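Local coordinates for protein 2-hydroxyethylphosphonate dioxygenase (Streptomyces viridochromogenes, PDB 4YAR) that catalyses the iron-dependent conversion of 2-hydroxyethylphosphonate and oxygen to hydroxymethylphosphonate and formate in the biosynthesis of the antibiotic bialaphos, at residues S173-S178 / A329-L334; P292-D295 / G301-W304; S233-F238 / L283-R288; E261-S266 / T274-L279. The protein carries 1 engineered substitution. All coordinates share one frame; numbering follows the deposited sequence. Where two conformers were deposited one is given.

Contact 1: S173-S178 / A329-L334; sequences SYVHPS and AHLPDL. Engineered in segment 173-178: H176 (natural residue Glu). With NA (sodium ion), chain L.
V175 meets L331 and L334 where the two cupin-like halves of this non-heme iron dioxygenase adjoin. Strand 173-176 is the edge strand of the six-stranded antiparallel sheet. Loop 329-334 leads into strand 335-343 of the seven-stranded sheet. One methyl does all the touching from the strand. V175 CG1 lies 3.8 Å from L331 CD1 and 4.3 Å from L334 CD2. It is set anti to the backbone N (chi1 176°), which sends it across to the loop. The V175 and L331 side chains cross obliquely and meet methyl to methyl. A type I turn, L331 to L334, presents both leucines on the same side. It is closed by L334 N bonding to L331 O at 3.3 Å. I134 of strand 133-140 packs against both V175 and L334, so the contact continues into the sheet. D333, within the turn, is held by the backbone N of Y413 and by N202. Next to V175 along the strand is H176, an engineered residue at a substrate-binding position. Its side chain leads away from the loop, and in one of its two conformers its ring approaches H182, which binds iron in the native enzyme and cadmium here. On the loop, H330 turns to a sodium ion, which Q296 OE1 also binds. The ion sits 2.4 Å from H330 ND1.

Contact 2: P292-D295 / G301-W304; sequences PADD and GKTW
K302 reaches across to D294 and D295 on the protein surface. From CB its side chain heads toward 292-295. CG stands anti to the backbone N (chi1 -155°), and the chain stays extended through CD and CE. The aliphatic part is therefore a straight arm, and the terminal ammonium makes the contact. K302 NZ gives a weak hydrogen bond to D295 O at 3.3 Å. It also rests 3.7 Å from D294 CB. The two carboxylates lie nearby without forming salt bridges: D295 OD1 is 4.4 Å from K302 NZ, and D294 OD2 is 4.6 Å from the same atom. They probably still favour the lysine charge through space. This charge sits close to another cation, since the side chain of K302 comes to about 4 Å from the bound sodium ion. H330, a sodium ligand, packs against K302 and also hydrogen-bonds D294 O through NE2. The one weak bond lies on an exposed surface. Both segments belong to the long connection between helix 270-283 and helix 307-312. P292 touches A268, on the side of the helical bundle. Beyond K302, T303 OG1 makes a weak bond with V175 N of strand 173-176, and W304 meets the ring of Y174 on that strand.

Contact 3: S233-F238 / L283-R288; sequences SVLDLF and LGFDYR
F238 and F285 set their rings obliquely against each other, with planes at 52° and centroids 5.4 Å apart. The long directions of the two side chains cross at about a right angle. F238 CD2 comes over one face of F285, offset toward the rim, and lies 3.9 Å from F285 CD1. At the far end of the F285 ring, L235 CD1 sits 3.7 Å from F285 CZ, approaching that ring obliquely. F285 thus rests on two residues one helical turn apart. Its CG stands between the backbone N and the carbonyl carbon (chi1 68°), which swings the ring toward helix 231-241. V234 CG1 covers part of one face of F238 from within the same helix. Helix 231-241 belongs to the second Cro/C1-type domain, whose helix-turn-helix motif (245-265) probably binds DNA, by similarity. The contact joins this domain's opening helix to the segment that follows helix 270-283. L279 of that helix packs on both L235 and F285, and L235 also touches L260 and L264. Just after helix 270-283, G284 takes a positive phi and turns the chain so that F285 can fold back. R242 holds this corner by bonding to the carbonyl oxygens of L283 and G284. Farther along, D286 and R288 make a side-on salt bridge. R288 NE bonds D286 OD1 at 3.0 Å and R288 NH1 bonds D286 OD2 at 2.7 Å, both near the guanidinium plane. R288 N also bonds D286 OD1 at 2.9 Å, forming an Asx turn, and meets it from above the carboxylate plane. D286 OD2 has a further partner in N421 ND2.

Contact 4: E261-S266 / T274-L279; sequences EAALRS and TVLRTL
A chi1 of 167° points V275 CG1 at A263 CB. The result is a close fit between two helices of the second helix-turn-helix domain, a Cro/C1-type bundle. A263 CB is 3.6 Å from V275 CG1 and 3.7 Å from V275 CB, so the small methyl faces the valine branch point. It also reaches L276 CG at 4.3 Å. L264 and L276 have their CG atoms anti to the carbonyl carbon, and they meet through one methyl each, L264 CD2 and L276 CD2 at 4.0 Å. The axes of segments 261-265 and 274-279 approach to 9.4 Å at 115° between their directions. These two segments thus lie steeply across each other, with the alanine at the closest CA approach. Helix 257-265 is the second helix of the motif, probably the recognition helix by similarity with other members. Helix 270-283 packs on it through V275 and L276. L260 adds to the packing on V275, while L264 reaches back to A231 of helix 231-241. E261 OE2 of helix 257-265 makes a salt bridge to R246 NH1. Helix 270-283 has local bonds of its own. T274 O accepts from T278 N at 3.0 Å and, on the other face of its carbonyl plane, from T278 OG1 at 2.8 Å.

Contact 1 opens first, at strand 173-176 of the six-stranded sheet, and closes last, at 329-334. The other three lie within its span. Contact 3 opens next on helix 231-241. Contact 4 opens and closes inside it, and contact 3 then closes at 283-288. Contact 2 follows in series, closing a short loop at 301-304. No two contacts cross. Contacts 3 and 4 share one helical domain and touch through L235 with L264 and Y287 with R277. Contacts 1 and 2 touch around H330, D294 and K302. Contact 2 thus lies on the path from the helical domain back to the sheets, which contact 1 joins.

Contact 1: S173-S178 / A329-L334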
# COMPACT_ATOMS: atom_id res chain seq x y z
N SER A 173 -3.38 -12.00 -14.20
CA SER A 173 -3.08 -10.80 -13.45
C SER A 173 -1.62 -10.48 -13.54
O SER A 173 -0.83 -11.37 -13.82
CB SER A 173 -3.51 -10.92 -11.97
OG SER A 173 -2.90 -12.06 -11.37
N TYR A 174 -1.27 -9.24 -13.32
CA TYR A 174 0.10 -8.84 -13.22
C TYR A 174 0.28 -7.57 -12.38
O TYR A 174 -0.67 -6.77 -12.17
CB TYR A 174 0.73 -8.64 -14.61
CG TYR A 174 0.37 -7.33 -15.28
CD1 TYR A 174 -0.92 -7.05 -15.74
CD2 TYR A 174 1.35 -6.34 -15.45
CE1 TYR A 174 -1.22 -5.84 -16.32
CE2 TYR A 174 1.06 -5.15 -16.05
CZ TYR A 174 -0.21 -4.89 -16.50
OH TYR A 174 -0.44 -3.64 -17.06
N VAL A 175 1.53 -7.32 -12.02
CA VAL A 175 1.89 -6.13 -11.30
C VAL A 175 2.59 -5.21 -12.25
O VAL A 175 3.63 -5.56 -12.83
CB VAL A 175 2.82 -6.36 -10.14
CG1 VAL A 175 3.17 -4.99 -9.54
CG2 VAL A 175 2.13 -7.25 -9.14
N HIS A 176 2.04 -4.00 -12.27
CA HIS A 176 2.47 -2.93 -13.11
C HIS A 176 3.55 -2.21 -12.31
O HIS A 176 3.41 -1.91 -11.10
CB HIS A 176 1.26 -2.05 -13.49
CG HIS A 176 1.58 -0.96 -14.45
ND1 HIS A 176 2.23 -1.18 -15.65
CD2 HIS A 176 1.35 0.37 -14.38
CE1 HIS A 176 2.39 -0.03 -16.27
NE2 HIS A 176 1.83 0.92 -15.54
N PRO A 177 4.68 -1.99 -12.97
CA PRO A 177 5.66 -1.27 -12.21
C PRO A 177 5.34 0.24 -12.11
O PRO A 177 4.62 0.76 -12.94
CB PRO A 177 6.95 -1.49 -13.00
CG PRO A 177 6.54 -1.79 -14.40
CD PRO A 177 5.15 -2.34 -14.34
N SER A 178 5.86 0.88 -11.08
CA SER A 178 5.77 2.32 -10.90
C SER A 178 6.23 3.07 -12.18
O SER A 178 7.18 2.68 -12.80
CB SER A 178 6.65 2.70 -9.72
OG SER A 178 7.14 4.00 -9.87
N ALA A 329 7.83 -9.52 -4.66
CA ALA A 329 8.58 -9.36 -3.38
C ALA A 329 9.16 -7.98 -3.13
O ALA A 329 9.36 -7.61 -1.98
CB ALA A 329 9.67 -10.42 -3.26
N HIS A 330 9.31 -7.17 -4.18
CA HIS A 330 9.68 -5.75 -4.00
C HIS A 330 8.55 -4.89 -3.60
O HIS A 330 8.81 -3.71 -3.35
CB HIS A 330 10.24 -5.16 -5.31
CG HIS A 330 11.34 -5.97 -5.89
ND1 HIS A 330 11.08 -7.13 -6.61
CD2 HIS A 330 12.69 -5.80 -5.93
CE1 HIS A 330 12.20 -7.69 -6.97
NE2 HIS A 330 13.20 -6.87 -6.62
N LEU A 331 7.32 -5.45 -3.54
CA LEU A 331 6.15 -4.65 -3.21
C LEU A 331 5.38 -5.49 -2.18
O LEU A 331 4.24 -5.93 -2.44
CB LEU A 331 5.28 -4.35 -4.45
CG LEU A 331 5.93 -3.39 -5.45
CD1 LEU A 331 5.24 -3.41 -6.80
CD2 LEU A 331 6.03 -1.99 -4.86
N PRO A 332 5.96 -5.65 -0.97
CA PRO A 332 5.31 -6.48 0.06
C PRO A 332 3.97 -6.03 0.57
O PRO A 332 3.25 -6.84 1.18
CB PRO A 332 6.30 -6.46 1.21
CG PRO A 332 7.58 -5.97 0.63
CD PRO A 332 7.22 -5.10 -0.50
N ASP A 333 3.63 -4.77 0.43
CA ASP A 333 2.36 -4.26 0.97
C ASP A 333 1.17 -4.32 -0.04
O ASP A 333 0.08 -3.90 0.33
CB ASP A 333 2.51 -2.83 1.38
CG ASP A 333 3.57 -2.62 2.51
OD1 ASP A 333 3.89 -3.54 3.24
OD2 ASP A 333 4.06 -1.48 2.63
N LEU A 334 1.41 -4.83 -1.24
CA LEU A 334 0.40 -5.02 -2.32
C LEU A 334 0.02 -6.49 -2.49
O LEU A 334 0.86 -7.35 -2.78
CB LEU A 334 0.98 -4.43 -3.61
CG LEU A 334 0.17 -4.49 -4.90
CD1 LEU A 334 -1.18 -3.83 -4.67
CD2 LEU A 334 0.91 -3.78 -6.05
NA NA L . 10.54 -6.94 -8.93
O HOH W 1 8.72 -5.13 -8.38
O HOH W 2 11.72 -8.26 -9.86
O HOH W 3 9.54 -6.30 -8.12
O HOH W 4 9.49 -8.57 -7.20

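Contact 2: P292-D295 / G301-W304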
# COMPACT_ATOMS: atom_id res chain seq x y z
N PRO A 292 20.73 -8.36 0.78
CA PRO A 292 20.21 -8.32 -0.58
C PRO A 292 18.70 -8.55 -0.70
O PRO A 292 18.15 -9.39 -0.01
CB PRO A 292 20.98 -9.45 -1.30
CG PRO A 292 21.55 -10.28 -0.25
CD PRO A 292 21.71 -9.43 0.96
N ALA A 293 18.09 -7.72 -1.53
CA ALA A 293 16.85 -8.01 -2.17
C ALA A 293 17.15 -8.47 -3.64
O ALA A 293 18.29 -8.32 -4.17
CB ALA A 293 15.99 -6.75 -2.16
N ASP A 294 16.16 -9.03 -4.31
CA ASP A 294 16.36 -9.45 -5.70
C ASP A 294 16.69 -8.31 -6.65
O ASP A 294 16.27 -7.17 -6.44
CB ASP A 294 15.14 -10.21 -6.14
CG ASP A 294 14.94 -11.42 -5.28
OD1 ASP A 294 15.98 -12.06 -5.01
OD2 ASP A 294 13.80 -11.69 -4.82
N ASP A 295 17.54 -8.60 -7.65
CA ASP A 295 17.82 -7.65 -8.71
C ASP A 295 16.46 -7.34 -9.30
O ASP A 295 15.57 -8.18 -9.29
CB ASP A 295 18.82 -8.21 -9.77
CG ASP A 295 18.29 -9.47 -10.57
OD1 ASP A 295 17.24 -10.05 -10.21
OD2 ASP A 295 18.94 -9.87 -11.58
N GLY A 301 7.05 -9.70 -17.34
CA GLY A 301 7.29 -11.15 -17.28
C GLY A 301 7.48 -11.75 -15.90
O GLY A 301 6.93 -12.82 -15.63
N LYS A 302 8.21 -11.09 -14.99
CA LYS A 302 8.52 -11.69 -13.70
C LYS A 302 7.28 -11.81 -12.86
O LYS A 302 7.14 -12.77 -12.16
CB LYS A 302 9.61 -10.91 -12.92
CG LYS A 302 10.44 -11.71 -11.88
CD LYS A 302 11.07 -10.74 -10.84
CE LYS A 302 12.16 -11.29 -9.87
NZ LYS A 302 12.96 -10.24 -9.10
N THR A 303 6.36 -10.84 -12.89
CA THR A 303 5.25 -10.97 -11.92
C THR A 303 4.02 -11.60 -12.57
O THR A 303 3.05 -12.05 -11.87
CB THR A 303 4.84 -9.60 -11.38
OG1 THR A 303 4.47 -8.78 -12.49
CG2 THR A 303 5.95 -8.97 -10.69
N TRP A 304 4.01 -11.57 -13.88
CA TRP A 304 2.87 -12.09 -14.64
C TRP A 304 2.31 -13.39 -14.05
O TRP A 304 3.05 -14.37 -13.89
CB TRP A 304 3.30 -12.38 -16.03
CG TRP A 304 2.17 -12.59 -17.04
CD1 TRP A 304 1.59 -13.77 -17.41
CD2 TRP A 304 1.50 -11.57 -17.77
NE1 TRP A 304 0.63 -13.54 -18.39
CE2 TRP A 304 0.54 -12.19 -18.59
CE3 TRP A 304 1.61 -10.16 -17.80
CZ2 TRP A 304 -0.27 -11.47 -19.46
CZ3 TRP A 304 0.80 -9.46 -18.66
CH2 TRP A 304 -0.13 -10.11 -19.48

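Contact 3: S233-F238 / L283-R288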
# COMPACT_ATOMS: atom_id res chain seq x y z
N SER A 233 27.85 0.23 -0.61
CA SER A 233 27.58 1.67 -0.88
C SER A 233 26.73 2.18 0.24
O SER A 233 26.98 3.28 0.74
CB SER A 233 26.90 1.95 -2.22
OG SER A 233 25.62 1.39 -2.29
N VAL A 234 25.71 1.40 0.62
CA VAL A 234 24.91 1.76 1.77
C VAL A 234 25.75 1.82 3.08
O VAL A 234 25.65 2.80 3.86
CB VAL A 234 23.64 0.87 1.91
CG1 VAL A 234 22.82 1.32 3.13
CG2 VAL A 234 22.77 0.97 0.66
N LEU A 235 26.57 0.81 3.36
CA LEU A 235 27.33 0.80 4.58
C LEU A 235 28.23 2.06 4.64
O LEU A 235 28.38 2.69 5.67
CB LEU A 235 28.22 -0.46 4.67
CG LEU A 235 29.15 -0.47 5.86
CD1 LEU A 235 28.47 -0.42 7.21
CD2 LEU A 235 30.14 -1.65 5.87
N ASP A 236 28.79 2.46 3.53
CA ASP A 236 29.71 3.61 3.56
C ASP A 236 28.97 4.91 3.88
O ASP A 236 29.52 5.79 4.51
CB ASP A 236 30.40 3.79 2.21
CG ASP A 236 31.54 2.84 2.00
OD1 ASP A 236 32.08 2.31 2.94
OD2 ASP A 236 31.87 2.62 0.84
N LEU A 237 27.72 4.97 3.51
CA LEU A 237 26.90 6.16 3.89
C LEU A 237 26.60 6.06 5.41
O LEU A 237 26.62 7.07 6.13
CB LEU A 237 25.66 6.21 3.09
CG LEU A 237 25.90 6.53 1.60
CD1 LEU A 237 24.61 6.29 0.79
CD2 LEU A 237 26.43 7.96 1.48
N PHE A 238 26.31 4.85 5.91
CA PHE A 238 26.12 4.67 7.35
C PHE A 238 27.39 5.03 8.16
O PHE A 238 27.32 5.63 9.25
CB PHE A 238 25.75 3.29 7.73
CG PHE A 238 24.41 2.83 7.24
CD1 PHE A 238 23.49 3.68 6.64
CD2 PHE A 238 24.03 1.56 7.53
CE1 PHE A 238 22.27 3.20 6.22
CE2 PHE A 238 22.80 1.07 7.13
CZ PHE A 238 21.89 1.93 6.54
N LEU A 283 28.21 -0.07 16.14
CA LEU A 283 28.03 1.31 15.61
C LEU A 283 26.64 1.90 15.69
O LEU A 283 26.42 3.12 15.46
CB LEU A 283 28.47 1.32 14.15
CG LEU A 283 29.96 1.06 13.84
CD1 LEU A 283 30.37 2.14 12.83
CD2 LEU A 283 30.90 1.19 15.02
N GLY A 284 25.66 1.06 16.05
CA GLY A 284 24.32 1.57 16.27
C GLY A 284 23.48 1.62 14.99
O GLY A 284 22.79 2.62 14.75
N PHE A 285 23.52 0.58 14.17
CA PHE A 285 22.64 0.48 13.02
C PHE A 285 22.04 -0.91 12.86
O PHE A 285 22.51 -1.87 13.47
CB PHE A 285 23.33 0.98 11.70
CG PHE A 285 24.44 0.13 11.22
CD1 PHE A 285 24.19 -1.02 10.48
CD2 PHE A 285 25.77 0.54 11.38
CE1 PHE A 285 25.23 -1.80 10.02
CE2 PHE A 285 26.79 -0.24 10.90
CZ PHE A 285 26.54 -1.40 10.24
N ASP A 286 21.01 -1.00 12.03
CA ASP A 286 20.31 -2.27 11.76
C ASP A 286 20.87 -2.94 10.50
O ASP A 286 20.73 -2.46 9.38
CB ASP A 286 18.84 -1.97 11.61
CG ASP A 286 17.99 -3.23 11.50
OD1 ASP A 286 18.45 -4.36 11.22
OD2 ASP A 286 16.79 -3.06 11.74
N TYR A 287 21.57 -4.06 10.71
CA TYR A 287 22.20 -4.75 9.65
C TYR A 287 21.24 -5.26 8.58
O TYR A 287 21.64 -5.46 7.45
CB TYR A 287 23.04 -5.97 10.22
CG TYR A 287 22.15 -7.14 10.62
CD1 TYR A 287 21.41 -7.14 11.83
CD2 TYR A 287 21.92 -8.21 9.74
CE1 TYR A 287 20.59 -8.19 12.16
CE2 TYR A 287 21.03 -9.26 10.06
CZ TYR A 287 20.41 -9.27 11.26
OH TYR A 287 19.49 -10.27 11.55
N ARG A 288 19.97 -5.43 8.93
CA ARG A 288 19.03 -6.05 7.98
C ARG A 288 18.87 -5.30 6.63
O ARG A 288 18.67 -5.91 5.57
CB ARG A 288 17.70 -6.37 8.68
CG ARG A 288 17.84 -7.32 9.80
CD ARG A 288 16.58 -7.51 10.62
NE ARG A 288 16.19 -6.30 11.25
CZ ARG A 288 15.10 -6.10 11.94
NH1 ARG A 288 14.90 -4.90 12.44
NH2 ARG A 288 14.21 -7.07 12.16

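Contact 4: E261-S266 / T274-L279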
# COMPACT_ATOMS: atom_id res chain seq x y z
N GLU A 261 35.39 -6.81 4.17
CA GLU A 261 35.33 -6.88 2.71
C GLU A 261 34.65 -8.16 2.21
O GLU A 261 33.83 -8.14 1.27
CB GLU A 261 36.73 -6.75 2.09
CG GLU A 261 37.44 -5.43 2.43
CD GLU A 261 36.67 -4.19 1.98
OE1 GLU A 261 36.35 -4.09 0.77
OE2 GLU A 261 36.39 -3.32 2.83
N ALA A 262 34.94 -9.27 2.86
CA ALA A 262 34.34 -10.56 2.45
C ALA A 262 32.84 -10.52 2.68
O ALA A 262 32.07 -10.98 1.84
CB ALA A 262 34.95 -11.69 3.23
N ALA A 263 32.44 -9.93 3.81
CA ALA A 263 31.01 -9.78 4.14
C ALA A 263 30.22 -8.91 3.17
O ALA A 263 29.05 -9.24 2.85
CB ALA A 263 30.86 -9.24 5.55
N LEU A 264 30.86 -7.85 2.66
CA LEU A 264 30.22 -6.97 1.70
C LEU A 264 30.09 -7.64 0.34
O LEU A 264 29.17 -7.34 -0.35
CB LEU A 264 30.93 -5.57 1.62
CG LEU A 264 31.00 -4.86 2.96
CD1 LEU A 264 32.04 -3.73 2.92
CD2 LEU A 264 29.61 -4.34 3.33
N ARG A 265 30.94 -8.63 0.03
CA ARG A 265 30.79 -9.40 -1.21
C ARG A 265 29.61 -10.41 -1.15
O ARG A 265 28.97 -10.69 -2.15
CB ARG A 265 32.08 -10.16 -1.55
CG ARG A 265 33.31 -9.29 -1.88
CD ARG A 265 34.49 -10.10 -2.46
NE ARG A 265 35.24 -10.85 -1.44
CZ ARG A 265 36.24 -10.34 -0.70
NH1 ARG A 265 36.59 -9.08 -0.85
NH2 ARG A 265 36.87 -11.08 0.22
N SER A 266 29.33 -10.93 0.03
CA SER A 266 28.26 -11.91 0.22
C SER A 266 27.58 -11.67 1.55
O SER A 266 27.71 -12.42 2.51
CB SER A 266 28.90 -13.30 0.12
OG SER A 266 29.68 -13.35 -1.07
N THR A 274 26.96 -12.52 10.07
CA THR A 274 27.55 -12.33 11.41
C THR A 274 28.46 -11.10 11.55
O THR A 274 28.38 -10.41 12.58
CB THR A 274 28.34 -13.54 11.88
OG1 THR A 274 29.50 -13.68 11.04
CG2 THR A 274 27.46 -14.78 11.78
N VAL A 275 29.24 -10.82 10.50
CA VAL A 275 30.12 -9.63 10.46
C VAL A 275 29.23 -8.35 10.48
O VAL A 275 29.48 -7.44 11.23
CB VAL A 275 31.00 -9.61 9.20
CG1 VAL A 275 31.66 -8.26 8.97
CG2 VAL A 275 32.11 -10.67 9.27
N LEU A 276 28.22 -8.31 9.61
CA LEU A 276 27.39 -7.11 9.52
C LEU A 276 26.59 -6.85 10.79
O LEU A 276 26.42 -5.70 11.18
CB LEU A 276 26.51 -7.14 8.30
CG LEU A 276 27.33 -7.19 7.00
CD1 LEU A 276 26.39 -7.35 5.84
CD2 LEU A 276 28.21 -5.94 6.77
N ARG A 277 26.17 -7.92 11.44
CA ARG A 277 25.45 -7.82 12.67
C ARG A 277 26.35 -7.30 13.78
O ARG A 277 25.92 -6.48 14.57
CB ARG A 277 24.85 -9.13 13.10
CG ARG A 277 23.85 -8.93 14.24
CD ARG A 277 22.81 -10.03 14.22
NE ARG A 277 21.72 -9.75 15.13
CZ ARG A 277 20.97 -10.70 15.71
NH1 ARG A 277 21.19 -12.01 15.47
NH2 ARG A 277 20.01 -10.33 16.55
N THR A 278 27.58 -7.79 13.82
CA THR A 278 28.54 -7.38 14.82
C THR A 278 28.90 -5.88 14.62
O THR A 278 28.95 -5.11 15.59
CB THR A 278 29.80 -8.19 14.67
OG1 THR A 278 29.52 -9.56 14.96
CG2 THR A 278 30.82 -7.64 15.61
N LEU A 279 29.07 -5.49 13.36
CA LEU A 279 29.25 -4.07 13.06
C LEU A 279 28.06 -3.21 13.44
O LEU A 279 28.21 -2.13 14.06
CB LEU A 279 29.51 -3.87 11.57
CG LEU A 279 30.85 -3.27 11.20
CD1 LEU A 279 31.91 -4.36 11.24
CD2 LEU A 279 30.75 -2.73 9.79